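Long-range contacts in L-asparaginase I (Vibrio cholerae, PDB 2OCD), which probably catalyses the hydrolysis of L-asparagine to L-aspartate and ammonium, working as a homotetramer: residues Asp67-Ala72 with Ser102-Asn107; Met63-Trp68 with Ile208-Ile213; Glu106-Pro111 with Asn145-Phe150; His5-Tyr10 with Asp83-Leu88. All coordinates share one frame; numbering follows the deposited sequence.

How the contacts relate
Contacts 1 and 4 are largely buried, contact 2 combines a buried half with exposed residues, and contact 3 is partly buried at the N-terminal ends of two inner strands of the main sheet. Contact 4 is the sheet pairing, two parallel strands joined by a ladder of hydrogen bonds. No hydrogen bond crosses contacts 1 and 2, and none that is clear crosses contact 3. Contacts 1 and 2 share helix 65-78 and Trp68, whereas contacts 1 and 3 share Glu106 and Asn107. Ile71 of contact 1 packs on Ile87 of contact 4, tying the helix to the sheet; Pro111 O of contact 3 lies 3.0 Å from Phe85 N of contact 4, probably a hydrogen bond.

Contact 1. Residues Asp67-Ala72 with Ser102-Asn107; sequences DWQLIA and SFMFEN
Met104, modelled as selenomethionine, reaches from the end of helix 94-104 to the flank of helix 65-78, joining two neighbouring helices of the alpha/beta N-terminal domain. The tight part lies at its tip. CE sits 3.4 Å from Ala72 CB and 3.3 Å from Gln69 OE1, while SE rests more loosely alongside the Trp68 side chain, 4.1 Å from CB. Torsions account for this reach: the chain runs out straight at chi2 (175°) and then bends at chi3 (76°), which turns the methyl onto the helix. Gln69 takes the opposite course. Its CB leaves the helix away from Met104, but with CG anti to the backbone N (chi1 -165°) and a bend at chi2 the amide folds back beside the methyl. The amide is held at both ends, OE1 accepting a hydrogen bond from Ile208 N and NE2 bonding to Asp73 OD1, so the apolar CE lies next to a carbonyl oxygen that is already engaged.

Solvent reaches the helix away from 102-107, where Leu70 is exposed and Asp67 partly so, though both, like the buried Ile71, touch Met58 of strand 48-58. Phe105, the first residue to leave helical geometry, completes the contact from another side of Ala72, where its ring atom CE1 approaches Ala72 CA obliquely at 4.0 Å.

Contact 2. Residues Met63-Trp68 with Ile208-Ile213; sequences MTPADW and ITPQPI
Pro65, buried, meets the more exposed Pro210, their rings crossing with Pro65 CD 4.2 Å from Pro210 CG. Pro65 CG also lies 4.0 Å from Pro210 CA, so the ring rests on the extended backbone as well as on the second proline. The rest of the contact belongs to Ile208, whose two branches divide the work. CG2 comes up to Pro65 O at 3.8 Å; CD1, carried by a CG1 that stands anti to the backbone N (chi1 -159°), reaches Trp68 CE3 at 4.0 Å in an oblique approach.

A second shell sets these groups in place. Pro65 is the first residue of helix 65-78, after Thr64 at the N-cap position, and the first turn folds so that Pro65 CA stands 3.4 Å above one face of the indole, toward its rim. Pro220 of a second subunit packs on both Pro65 and Trp68. Across the contact, Ser315 OG is bonded to Thr209 N and to Gln211 NE2, and that amide also gives a weak hydrogen bond to Thr209 O (3.3 Å from NE2). Farther along, Pro212 centres an inverse gamma turn just before strand 213-217; 208-213 is thus the link into the C-terminal parallel sheet of a two-domain asparaginase, laid against a helix start of the N-terminal domain.

Contact 3. Residues Glu106-Pro111 with Asn145-Phe150; sequences ENLGKP and NEVTLF
Leu108 and Asn145 bring together the loops that lead into strands 112-115 and 147-151, parallel neighbours in the main sheet that are joined through helix 127-141 as a beta-alpha-beta crossover. The backbones are nearest at Pro111 and Asn145, whose CA atoms are 4.4 Å apart.

Polar groups meet here without a clear hydrogen bond between the segments. Leu108 O and Asn145 O, both acceptors, lie 3.4 Å apart. The more definite polar links lead outward: Glu146 forms a salt bridge with Arg157, and Lys110 NZ bonds to Tyr82 O while its cation meets the Tyr79 ring. Just beyond the segment, the backbone of Val112 bonds to Glu146 and Thr148, starting the strand pairing.

Van der Waals contact carries the rest. The Asn145 side chain lies against the bend at Gly109 and Lys110, with CG 3.5 Å from Gly109 C and CB 3.6 Å from Leu108 O, and runs side by side with the Pro111 ring. Leu108 extends the other way, its CG anti to the backbone N (chi1 -169°), placing CD2 over the backbone of Glu146, 3.5 Å from its C atom and 4.2 Å from Val147 CG2.

Contact 4. Residues His5-Tyr10 with Asp83-Leu88; sequences HIYIAY and DGFVIL
Two adjacent parallel strands, 5-12 and 84-88, meet here in register, Tyr7 beside Phe85 and Ile8 beside Val86, with 22° between the short segment axes. The backbone ladder runs on from Tyr7: Tyr7 N bonds to Gly84 O, Val86 N to Tyr7 O, Ala9 N to Val86 O and Leu88 N to Ala9 O. The middle bonds are fairly straight, the last bent (N-H...O 139°). Before them, Asp83 bonds twice to His5. Its N meets His5 O at 2.9 Å, and with CG beside its own backbone N (chi1 -43°) the carboxylate folds back, OD1 accepting from His5 N at 2.6 Å on the anti side.

Strand 5-12 lies second in the mixed sheet of the asparaginase N-terminal domain, between the outermost strand 48-58 and strand 84-88, and uses both its edges: Tyr7 and Ala9 bond to 83-88, while Ile6, Ile8 and Tyr10 bond to strand 48-58. The strand leads to Thr14, the predicted nucleophile, and Tyr10 OH bonds to Gly13 O just before it.

Side chains alternate between two faces. Under helix 65-78, the edge of the Phe85 ring meets Tyr7 CD2, which lies in its plane, 3.8 Å from CD1; Tyr7 CB comes obliquely, 3.7 Å from CD1. On the other face, Ile6 and Val86 lie beneath helix 127-141 with their CG2 atoms 4.0 Å apart, and Ile6 CD1 reaches Gly84 CA at 3.7 Å. Farther along, Ile8 CG2 packs 4.0 Å from Leu88 CG, and Leu88 CB approaches the Tyr10 ring edge, 3.9 Å from CD1.

Contact 1. Residues Asp67-Ala72 with Ser102-Asn107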
loop_
_atom_site.group_PDB
_atom_site.type_symbol
_atom_site.label_atom_id
_atom_site.label_comp_id
_atom_site.label_asym_id
_atom_site.label_seq_id
_atom_site.Cartn_x
_atom_site.Cartn_y
_atom_site.Cartn_z
ATOM N N ASP B 67 -12.978 36.103 -4.799
ATOM C CA ASP B 67 -12.002 35.749 -3.758
ATOM C C ASP B 67 -10.653 35.278 -4.340
ATOM O O ASP B 67 -9.591 35.543 -3.770
ATOM C CB ASP B 67 -12.601 34.707 -2.825
ATOM C CG ASP B 67 -13.783 35.254 -2.016
ATOM O OD1 ASP B 67 -13.557 36.230 -1.232
ATOM O OD2 ASP B 67 -14.924 34.715 -2.161
ATOM N N TRP B 68 -10.695 34.571 -5.462
ATOM C CA TRP B 68 -9.500 34.156 -6.120
ATOM C C TRP B 68 -8.669 35.396 -6.554
ATOM O O TRP B 68 -7.451 35.436 -6.380
ATOM C CB TRP B 68 -9.882 33.370 -7.361
ATOM C CG TRP B 68 -10.554 32.043 -7.119
ATOM C CD1 TRP B 68 -10.617 31.374 -5.944
ATOM C CD2 TRP B 68 -11.181 31.207 -8.093
ATOM N NE1 TRP B 68 -11.260 30.170 -6.111
ATOM C CE2 TRP B 68 -11.640 30.048 -7.419
ATOM C CE3 TRP B 68 -11.430 31.326 -9.465
ATOM C CZ2 TRP B 68 -12.334 28.999 -8.075
ATOM C CZ3 TRP B 68 -12.129 30.266 -10.122
ATOM C CH2 TRP B 68 -12.550 29.131 -9.419
ATOM N N GLN B 69 -9.345 36.396 -7.137
ATOM C CA GLN B 69 -8.720 37.625 -7.615
ATOM C C GLN B 69 -8.017 38.320 -6.474
ATOM O O GLN B 69 -6.855 38.738 -6.635
ATOM C CB GLN B 69 -9.793 38.571 -8.188
ATOM C CG GLN B 69 -9.295 39.724 -9.043
ATOM C CD GLN B 69 -8.554 39.248 -10.303
ATOM O OE1 GLN B 69 -9.043 38.386 -11.069
ATOM N NE2 GLN B 69 -7.369 39.781 -10.501
ATOM N N LEU B 70 -8.729 38.453 -5.337
ATOM C CA LEU B 70 -8.191 39.007 -4.075
ATOM C C LEU B 70 -6.885 38.305 -3.713
ATOM O O LEU B 70 -5.861 38.985 -3.531
ATOM C CB LEU B 70 -9.191 38.857 -2.921
ATOM C CG LEU B 70 -10.596 39.500 -3.108
ATOM C CD1 LEU B 70 -11.546 39.555 -1.824
ATOM C CD2 LEU B 70 -10.460 40.907 -3.778
ATOM N N ILE B 71 -6.883 36.957 -3.674
ATOM C CA ILE B 71 -5.669 36.230 -3.342
ATOM C C ILE B 71 -4.533 36.520 -4.392
ATOM O O ILE B 71 -3.384 36.871 -4.046
ATOM C CB ILE B 71 -5.943 34.721 -3.199
ATOM C CG1 ILE B 71 -7.066 34.442 -2.171
ATOM C CG2 ILE B 71 -4.708 34.004 -2.752
ATOM C CD1 ILE B 71 -7.554 32.980 -2.187
ATOM N N ALA B 72 -4.868 36.371 -5.675
ATOM C CA ALA B 72 -3.937 36.696 -6.763
ATOM C C ALA B 72 -3.422 38.126 -6.607
ATOM O O ALA B 72 -2.243 38.389 -6.672
ATOM C CB ALA B 72 -4.621 36.514 -8.117
ATOM N N SER B 102 -3.205 28.702 -10.650
ATOM C CA SER B 102 -2.205 28.194 -11.574
ATOM C C SER B 102 -2.381 28.880 -12.920
ATOM O O SER B 102 -1.383 29.313 -13.509
ATOM C CB SER B 102 -2.235 26.687 -11.725
ATOM O OG SER B 102 -3.286 26.256 -12.547
ATOM N N PHE B 103 -3.625 29.041 -13.375
ATOM C CA PHE B 103 -3.864 29.723 -14.666
ATOM C C PHE B 103 -3.737 31.249 -14.604
ATOM O O PHE B 103 -3.192 31.860 -15.543
ATOM C CB PHE B 103 -5.181 29.296 -15.279
ATOM C CG PHE B 103 -5.213 27.862 -15.518
ATOM C CD1 PHE B 103 -4.440 27.323 -16.531
ATOM C CD2 PHE B 103 -5.899 27.013 -14.650
ATOM C CE1 PHE B 103 -4.405 25.997 -16.756
ATOM C CE2 PHE B 103 -5.874 25.657 -14.856
ATOM C CZ PHE B 103 -5.102 25.130 -15.915
HETATM N N MSE B 104 -4.187 31.837 -13.494
HETATM C CA MSE B 104 -4.108 33.260 -13.309
HETATM C C MSE B 104 -2.710 33.810 -13.316
HETATM O O MSE B 104 -2.513 34.947 -13.745
HETATM C CB MSE B 104 -4.774 33.653 -11.999
HETATM C CG MSE B 104 -6.285 33.544 -12.090
HETATM SE SE MSE B 104 -7.218 33.863 -10.423
HETATM C CE MSE B 104 -7.015 35.800 -10.420
ATOM N N PHE B 105 -1.753 33.040 -12.802
ATOM C CA PHE B 105 -0.377 33.486 -12.755
ATOM C C PHE B 105 0.302 33.075 -14.032
ATOM O O PHE B 105 0.232 31.941 -14.451
ATOM C CB PHE B 105 0.417 32.893 -11.592
ATOM C CG PHE B 105 -0.066 33.297 -10.230
ATOM C CD1 PHE B 105 -0.497 34.580 -9.964
ATOM C CD2 PHE B 105 -0.012 32.400 -9.186
ATOM C CE1 PHE B 105 -0.925 34.924 -8.712
ATOM C CE2 PHE B 105 -0.423 32.756 -7.938
ATOM C CZ PHE B 105 -0.887 34.011 -7.704
ATOM N N GLU B 106 1.032 34.013 -14.596
ATOM C CA GLU B 106 1.698 33.838 -15.848
ATOM C C GLU B 106 3.188 34.162 -15.643
ATOM O O GLU B 106 3.536 35.223 -15.129
ATOM C CB GLU B 106 0.995 34.738 -16.853
ATOM C CG GLU B 106 1.825 35.261 -17.970
ATOM C CD GLU B 106 0.963 35.486 -19.217
ATOM O OE1 GLU B 106 0.521 34.451 -19.797
ATOM O OE2 GLU B 106 0.723 36.667 -19.599
ATOM N N ASN B 107 4.050 33.213 -16.005
ATOM C CA ASN B 107 5.494 33.319 -15.798
ATOM C C ASN B 107 5.861 33.462 -14.344
ATOM O O ASN B 107 6.694 34.272 -13.978
ATOM C CB ASN B 107 6.105 34.464 -16.620
ATOM C CG ASN B 107 5.759 34.371 -18.103
ATOM O OD1 ASN B 107 5.624 33.274 -18.673
ATOM N ND2 ASN B 107 5.579 35.523 -18.726
#

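Contact 2. Residues Met63-Trp68 with Ile208-Ile213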
loop_
_atom_site.group_PDB
_atom_site.type_symbol
_atom_site.label_atom_id
_atom_site.label_comp_id
_atom_site.label_asym_id
_atom_site.label_seq_id
_atom_site.Cartn_x
_atom_site.Cartn_y
_atom_site.Cartn_z
HETATM N N MSE B 63 -16.266 30.538 -0.993
HETATM C CA MSE B 63 -15.355 31.153 -1.945
HETATM C C MSE B 63 -16.019 31.451 -3.290
HETATM O O MSE B 63 -16.931 30.760 -3.730
HETATM C CB MSE B 63 -14.151 30.245 -2.278
HETATM C CG MSE B 63 -13.178 29.889 -1.179
HETATM SE SE MSE B 63 -11.945 31.258 -0.696
HETATM C CE MSE B 63 -10.894 31.448 -2.365
ATOM N N THR B 64 -15.416 32.407 -3.981
ATOM C CA THR B 64 -15.903 32.939 -5.224
ATOM C C THR B 64 -14.712 33.289 -6.080
ATOM O O THR B 64 -13.573 33.434 -5.582
ATOM C CB THR B 64 -16.775 34.178 -4.924
ATOM O OG1 THR B 64 -18.159 33.807 -5.057
ATOM C CG2 THR B 64 -16.431 35.341 -5.805
ATOM N N PRO B 65 -14.930 33.391 -7.385
ATOM C CA PRO B 65 -13.801 33.814 -8.193
ATOM C C PRO B 65 -13.329 35.246 -7.856
ATOM O O PRO B 65 -12.127 35.544 -8.003
ATOM C CB PRO B 65 -14.331 33.667 -9.613
ATOM C CG PRO B 65 -15.485 32.645 -9.479
ATOM C CD PRO B 65 -16.110 33.068 -8.197
ATOM N N ALA B 66 -14.243 36.117 -7.391
ATOM C CA ALA B 66 -13.837 37.377 -6.721
ATOM C C ALA B 66 -12.770 37.133 -5.628
ATOM O O ALA B 66 -11.756 37.822 -5.569
ATOM C CB ALA B 66 -15.040 38.140 -6.164
ATOM N N ASP B 67 -12.978 36.103 -4.799
ATOM C CA ASP B 67 -12.002 35.749 -3.758
ATOM C C ASP B 67 -10.653 35.278 -4.340
ATOM O O ASP B 67 -9.591 35.543 -3.770
ATOM C CB ASP B 67 -12.601 34.707 -2.825
ATOM C CG ASP B 67 -13.783 35.254 -2.016
ATOM O OD1 ASP B 67 -13.557 36.230 -1.232
ATOM O OD2 ASP B 67 -14.924 34.715 -2.161
ATOM N N TRP B 68 -10.695 34.571 -5.462
ATOM C CA TRP B 68 -9.500 34.156 -6.120
ATOM C C TRP B 68 -8.669 35.396 -6.554
ATOM O O TRP B 68 -7.451 35.436 -6.380
ATOM C CB TRP B 68 -9.882 33.370 -7.361
ATOM C CG TRP B 68 -10.554 32.043 -7.119
ATOM C CD1 TRP B 68 -10.617 31.374 -5.944
ATOM C CD2 TRP B 68 -11.181 31.207 -8.093
ATOM N NE1 TRP B 68 -11.260 30.170 -6.111
ATOM C CE2 TRP B 68 -11.640 30.048 -7.419
ATOM C CE3 TRP B 68 -11.430 31.326 -9.465
ATOM C CZ2 TRP B 68 -12.334 28.999 -8.075
ATOM C CZ3 TRP B 68 -12.129 30.266 -10.122
ATOM C CH2 TRP B 68 -12.550 29.131 -9.419
ATOM N N ILE B 208 -9.774 37.182 -13.536
ATOM C CA ILE B 208 -10.746 36.097 -13.534
ATOM C C ILE B 208 -12.042 36.609 -12.910
ATOM O O ILE B 208 -12.007 37.367 -11.920
ATOM C CB ILE B 208 -10.191 34.939 -12.737
ATOM C CG1 ILE B 208 -10.874 33.614 -13.079
ATOM C CG2 ILE B 208 -10.219 35.300 -11.260
ATOM C CD1 ILE B 208 -9.824 32.349 -13.039
ATOM N N THR B 209 -13.156 36.232 -13.550
ATOM C CA THR B 209 -14.517 36.573 -13.149
ATOM C C THR B 209 -15.423 35.336 -13.357
ATOM O O THR B 209 -15.109 34.501 -14.219
ATOM C CB THR B 209 -15.124 37.644 -14.056
ATOM O OG1 THR B 209 -15.221 37.090 -15.359
ATOM C CG2 THR B 209 -14.303 38.934 -14.113
ATOM N N PRO B 210 -16.580 35.263 -12.628
ATOM C CA PRO B 210 -17.469 34.108 -12.631
ATOM C C PRO B 210 -18.030 33.844 -13.990
ATOM O O PRO B 210 -18.322 34.774 -14.705
ATOM C CB PRO B 210 -18.617 34.532 -11.706
ATOM C CG PRO B 210 -18.060 35.633 -10.857
ATOM C CD PRO B 210 -17.118 36.340 -11.770
ATOM N N GLN B 211 -18.218 32.584 -14.321
ATOM C CA GLN B 211 -18.708 32.202 -15.622
ATOM C C GLN B 211 -19.771 31.173 -15.397
ATOM O O GLN B 211 -19.606 30.305 -14.541
ATOM C CB GLN B 211 -17.609 31.577 -16.478
ATOM C CG GLN B 211 -16.406 32.472 -16.714
ATOM C CD GLN B 211 -16.713 33.649 -17.634
ATOM O OE1 GLN B 211 -17.612 33.565 -18.511
ATOM N NE2 GLN B 211 -15.996 34.758 -17.432
ATOM N N PRO B 212 -20.869 31.268 -16.167
ATOM C CA PRO B 212 -21.958 30.327 -16.077
ATOM C C PRO B 212 -21.580 29.022 -16.779
ATOM O O PRO B 212 -21.936 28.811 -17.921
ATOM C CB PRO B 212 -23.103 31.066 -16.776
ATOM C CG PRO B 212 -22.407 31.917 -17.806
ATOM C CD PRO B 212 -21.133 32.322 -17.172
ATOM N N ILE B 213 -20.842 28.170 -16.068
ATOM C CA ILE B 213 -20.359 26.913 -16.594
ATOM C C ILE B 213 -21.299 25.835 -16.110
ATOM O O ILE B 213 -21.490 25.686 -14.915
ATOM C CB ILE B 213 -18.927 26.647 -16.086
ATOM C CG1 ILE B 213 -17.981 27.744 -16.611
ATOM C CG2 ILE B 213 -18.411 25.267 -16.526
ATOM C CD1 ILE B 213 -16.632 27.782 -15.911
#

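Contact 3. Residues Glu106-Pro111 with Asn145-Phe150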
loop_
_atom_site.group_PDB
_atom_site.type_symbol
_atom_site.label_atom_id
_atom_site.label_comp_id
_atom_site.label_asym_id
_atom_site.label_seq_id
_atom_site.Cartn_x
_atom_site.Cartn_y
_atom_site.Cartn_z
ATOM N N GLU B 106 1.032 34.013 -14.596
ATOM C CA GLU B 106 1.698 33.838 -15.848
ATOM C C GLU B 106 3.188 34.162 -15.643
ATOM O O GLU B 106 3.536 35.223 -15.129
ATOM C CB GLU B 106 0.995 34.738 -16.853
ATOM C CG GLU B 106 1.825 35.261 -17.970
ATOM C CD GLU B 106 0.963 35.486 -19.217
ATOM O OE1 GLU B 106 0.521 34.451 -19.797
ATOM O OE2 GLU B 106 0.723 36.667 -19.599
ATOM N N ASN B 107 4.050 33.213 -16.005
ATOM C CA ASN B 107 5.494 33.319 -15.798
ATOM C C ASN B 107 5.861 33.462 -14.344
ATOM O O ASN B 107 6.694 34.272 -13.978
ATOM C CB ASN B 107 6.105 34.464 -16.620
ATOM C CG ASN B 107 5.759 34.371 -18.103
ATOM O OD1 ASN B 107 5.624 33.274 -18.673
ATOM N ND2 ASN B 107 5.579 35.523 -18.726
ATOM N N LEU B 108 5.223 32.658 -13.505
ATOM C CA LEU B 108 5.557 32.587 -12.073
ATOM C C LEU B 108 7.005 32.112 -11.925
ATOM O O LEU B 108 7.379 31.046 -12.456
ATOM C CB LEU B 108 4.620 31.598 -11.398
ATOM C CG LEU B 108 4.604 31.537 -9.892
ATOM C CD1 LEU B 108 4.010 32.858 -9.401
ATOM C CD2 LEU B 108 3.837 30.260 -9.451
ATOM N N GLY B 109 7.823 32.942 -11.270
ATOM C CA GLY B 109 9.232 32.629 -10.952
ATOM C C GLY B 109 9.492 32.480 -9.452
ATOM O O GLY B 109 10.616 32.682 -9.001
ATOM N N LYS B 110 8.455 32.110 -8.689
ATOM C CA LYS B 110 8.514 32.004 -7.232
ATOM C C LYS B 110 7.499 30.969 -6.734
ATOM O O LYS B 110 6.406 30.864 -7.272
ATOM C CB LYS B 110 8.277 33.395 -6.563
ATOM C CG LYS B 110 9.453 34.460 -6.761
ATOM C CD LYS B 110 9.254 35.759 -5.970
ATOM C CE LYS B 110 10.161 36.852 -6.447
ATOM N NZ LYS B 110 10.730 37.661 -5.331
ATOM N N PRO B 111 7.866 30.168 -5.721
ATOM C CA PRO B 111 6.945 29.130 -5.226
ATOM C C PRO B 111 5.723 29.704 -4.602
ATOM O O PRO B 111 5.846 30.679 -3.873
ATOM C CB PRO B 111 7.734 28.423 -4.127
ATOM C CG PRO B 111 9.114 28.736 -4.398
ATOM C CD PRO B 111 9.131 30.132 -4.991
ATOM N N ASN B 145 8.660 26.614 -8.906
ATOM C CA ASN B 145 8.036 27.874 -9.334
ATOM C C ASN B 145 6.697 27.632 -10.009
ATOM O O ASN B 145 6.520 27.966 -11.183
ATOM C CB ASN B 145 8.945 28.700 -10.272
ATOM C CG ASN B 145 10.289 29.079 -9.638
ATOM O OD1 ASN B 145 11.319 29.110 -10.321
ATOM N ND2 ASN B 145 10.281 29.396 -8.342
ATOM N N GLU B 146 5.781 27.047 -9.256
ATOM C CA GLU B 146 4.446 26.763 -9.702
ATOM C C GLU B 146 3.534 26.920 -8.497
ATOM O O GLU B 146 3.993 27.077 -7.347
ATOM C CB GLU B 146 4.247 25.327 -10.211
ATOM C CG GLU B 146 5.388 24.528 -10.838
ATOM C CD GLU B 146 4.869 23.145 -11.430
ATOM O OE1 GLU B 146 3.626 22.951 -11.490
ATOM O OE2 GLU B 146 5.701 22.261 -11.860
ATOM N N VAL B 147 2.233 26.879 -8.781
ATOM C CA VAL B 147 1.218 26.776 -7.733
ATOM C C VAL B 147 1.095 25.317 -7.274
ATOM O O VAL B 147 0.695 24.444 -8.028
ATOM C CB VAL B 147 -0.126 27.363 -8.180
ATOM C CG1 VAL B 147 -1.114 27.280 -7.057
ATOM C CG2 VAL B 147 0.048 28.825 -8.525
ATOM N N THR B 148 1.480 25.055 -6.035
ATOM C CA THR B 148 1.468 23.689 -5.511
ATOM C C THR B 148 0.593 23.580 -4.257
ATOM O O THR B 148 0.097 24.603 -3.732
ATOM C CB THR B 148 2.919 23.227 -5.206
ATOM O OG1 THR B 148 3.530 24.119 -4.257
ATOM C CG2 THR B 148 3.775 23.182 -6.538
ATOM N N LEU B 149 0.383 22.348 -3.788
ATOM C CA LEU B 149 -0.592 22.073 -2.705
ATOM C C LEU B 149 0.039 21.074 -1.772
ATOM O O LEU B 149 0.427 19.974 -2.193
ATOM C CB LEU B 149 -1.931 21.560 -3.267
ATOM C CG LEU B 149 -3.152 21.366 -2.341
ATOM C CD1 LEU B 149 -4.527 21.473 -3.064
ATOM C CD2 LEU B 149 -3.154 20.055 -1.610
ATOM N N PHE B 150 0.185 21.457 -0.518
ATOM C CA PHE B 150 0.857 20.594 0.402
ATOM C C PHE B 150 -0.133 20.008 1.423
ATOM O O PHE B 150 -0.847 20.768 2.115
ATOM C CB PHE B 150 1.997 21.359 1.050
ATOM C CG PHE B 150 2.864 20.519 1.907
ATOM C CD1 PHE B 150 3.679 19.546 1.351
ATOM C CD2 PHE B 150 2.902 20.696 3.247
ATOM C CE1 PHE B 150 4.495 18.736 2.148
ATOM C CE2 PHE B 150 3.719 19.886 4.027
ATOM C CZ PHE B 150 4.494 18.913 3.474
#

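Contact 4. Residues His5-Tyr10 with Asp83-Leu88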
loop_
_atom_site.group_PDB
_atom_site.type_symbol
_atom_site.label_atom_id
_atom_site.label_comp_id
_atom_site.label_asym_id
_atom_site.label_seq_id
_atom_site.Cartn_x
_atom_site.Cartn_y
_atom_site.Cartn_z
ATOM N N HIS B 5 12.914 34.854 2.817
ATOM C CA HIS B 5 11.755 35.478 3.495
ATOM C C HIS B 5 10.439 35.072 2.779
ATOM O O HIS B 5 10.238 35.429 1.628
ATOM C CB HIS B 5 11.878 37.007 3.478
ATOM C CG HIS B 5 11.034 37.691 4.504
ATOM N ND1 HIS B 5 11.467 38.798 5.201
ATOM C CD2 HIS B 5 9.810 37.392 5.001
ATOM C CE1 HIS B 5 10.537 39.160 6.070
ATOM N NE2 HIS B 5 9.524 38.328 5.969
ATOM N N ILE B 6 9.544 34.369 3.471
ATOM C CA ILE B 6 8.277 33.862 2.874
ATOM C C ILE B 6 7.092 34.611 3.423
ATOM O O ILE B 6 7.034 34.942 4.611
ATOM C CB ILE B 6 8.053 32.360 3.118
ATOM C CG1 ILE B 6 9.339 31.592 2.774
ATOM C CG2 ILE B 6 6.892 31.839 2.284
ATOM C CD1 ILE B 6 9.732 31.639 1.240
ATOM N N TYR B 7 6.158 34.897 2.545
ATOM C CA TYR B 7 4.987 35.629 2.901
ATOM C C TYR B 7 3.871 34.598 3.093
ATOM O O TYR B 7 3.632 33.790 2.189
ATOM C CB TYR B 7 4.658 36.581 1.774
ATOM C CG TYR B 7 3.340 37.268 1.869
ATOM C CD1 TYR B 7 3.218 38.460 2.562
ATOM C CD2 TYR B 7 2.229 36.766 1.217
ATOM C CE1 TYR B 7 2.010 39.118 2.636
ATOM C CE2 TYR B 7 1.019 37.411 1.269
ATOM C CZ TYR B 7 0.906 38.585 1.980
ATOM O OH TYR B 7 -0.286 39.249 2.037
ATOM N N ILE B 8 3.227 34.619 4.279
ATOM C CA ILE B 8 2.110 33.769 4.555
ATOM C C ILE B 8 0.860 34.567 4.523
ATOM O O ILE B 8 0.718 35.555 5.259
ATOM C CB ILE B 8 2.160 33.216 5.926
ATOM C CG1 ILE B 8 3.483 32.491 6.160
ATOM C CG2 ILE B 8 0.995 32.274 6.126
ATOM C CD1 ILE B 8 3.674 32.160 7.636
ATOM N N ALA B 9 -0.052 34.141 3.656
ATOM C CA ALA B 9 -1.353 34.755 3.517
ATOM C C ALA B 9 -2.371 33.832 4.214
ATOM O O ALA B 9 -2.650 32.724 3.717
ATOM C CB ALA B 9 -1.669 34.889 2.041
ATOM N N TYR B 10 -2.879 34.242 5.382
ATOM C CA TYR B 10 -3.904 33.433 6.111
ATOM C C TYR B 10 -5.211 33.904 5.605
ATOM O O TYR B 10 -5.728 34.905 6.078
ATOM C CB TYR B 10 -3.838 33.581 7.648
ATOM C CG TYR B 10 -4.938 32.872 8.396
ATOM C CD1 TYR B 10 -5.364 31.600 8.011
ATOM C CD2 TYR B 10 -5.540 33.440 9.494
ATOM C CE1 TYR B 10 -6.374 30.925 8.691
ATOM C CE2 TYR B 10 -6.557 32.781 10.188
ATOM C CZ TYR B 10 -6.967 31.527 9.790
ATOM O OH TYR B 10 -8.019 30.866 10.443
ATOM N N ASP B 83 10.645 35.897 -1.221
ATOM C CA ASP B 83 11.263 34.850 -2.044
ATOM C C ASP B 83 10.327 33.664 -2.315
ATOM O O ASP B 83 10.706 32.762 -3.071
ATOM C CB ASP B 83 12.545 34.350 -1.383
ATOM C CG ASP B 83 13.405 35.505 -0.823
ATOM O OD1 ASP B 83 13.713 35.529 0.416
ATOM O OD2 ASP B 83 13.745 36.421 -1.633
ATOM N N GLY B 84 9.131 33.676 -1.706
ATOM C CA GLY B 84 8.129 32.637 -1.888
ATOM C C GLY B 84 6.837 32.954 -1.129
ATOM O O GLY B 84 6.725 33.990 -0.457
ATOM N N PHE B 85 5.838 32.090 -1.256
ATOM C CA PHE B 85 4.513 32.390 -0.715
ATOM C C PHE B 85 3.818 31.149 -0.301
ATOM O O PHE B 85 3.839 30.189 -1.054
ATOM C CB PHE B 85 3.698 33.078 -1.789
ATOM C CG PHE B 85 4.398 34.270 -2.364
ATOM C CD1 PHE B 85 4.253 35.507 -1.779
ATOM C CD2 PHE B 85 5.259 34.129 -3.446
ATOM C CE1 PHE B 85 4.903 36.559 -2.262
ATOM C CE2 PHE B 85 5.928 35.184 -3.918
ATOM C CZ PHE B 85 5.754 36.412 -3.326
ATOM N N VAL B 86 3.210 31.174 0.886
ATOM C CA VAL B 86 2.342 30.113 1.395
ATOM C C VAL B 86 0.963 30.652 1.657
ATOM O O VAL B 86 0.800 31.594 2.406
ATOM C CB VAL B 86 2.844 29.534 2.742
ATOM C CG1 VAL B 86 1.850 28.461 3.302
ATOM C CG2 VAL B 86 4.231 28.929 2.570
ATOM N N ILE B 87 -0.045 30.025 1.066
ATOM C CA ILE B 87 -1.410 30.476 1.215
ATOM C C ILE B 87 -2.100 29.460 2.115
ATOM O O ILE B 87 -2.317 28.302 1.716
ATOM C CB ILE B 87 -2.107 30.570 -0.162
ATOM C CG1 ILE B 87 -1.521 31.712 -0.993
ATOM C CG2 ILE B 87 -3.614 30.789 -0.034
ATOM C CD1 ILE B 87 -1.661 31.510 -2.544
ATOM N N LEU B 88 -2.431 29.897 3.331
ATOM C CA LEU B 88 -3.303 29.117 4.248
ATOM C C LEU B 88 -4.747 29.317 3.899
ATOM O O LEU B 88 -5.179 30.407 3.678
ATOM C CB LEU B 88 -3.087 29.476 5.724
ATOM C CG LEU B 88 -1.656 29.259 6.211
ATOM C CD1 LEU B 88 -1.563 29.623 7.727
ATOM C CD2 LEU B 88 -1.173 27.757 5.842
#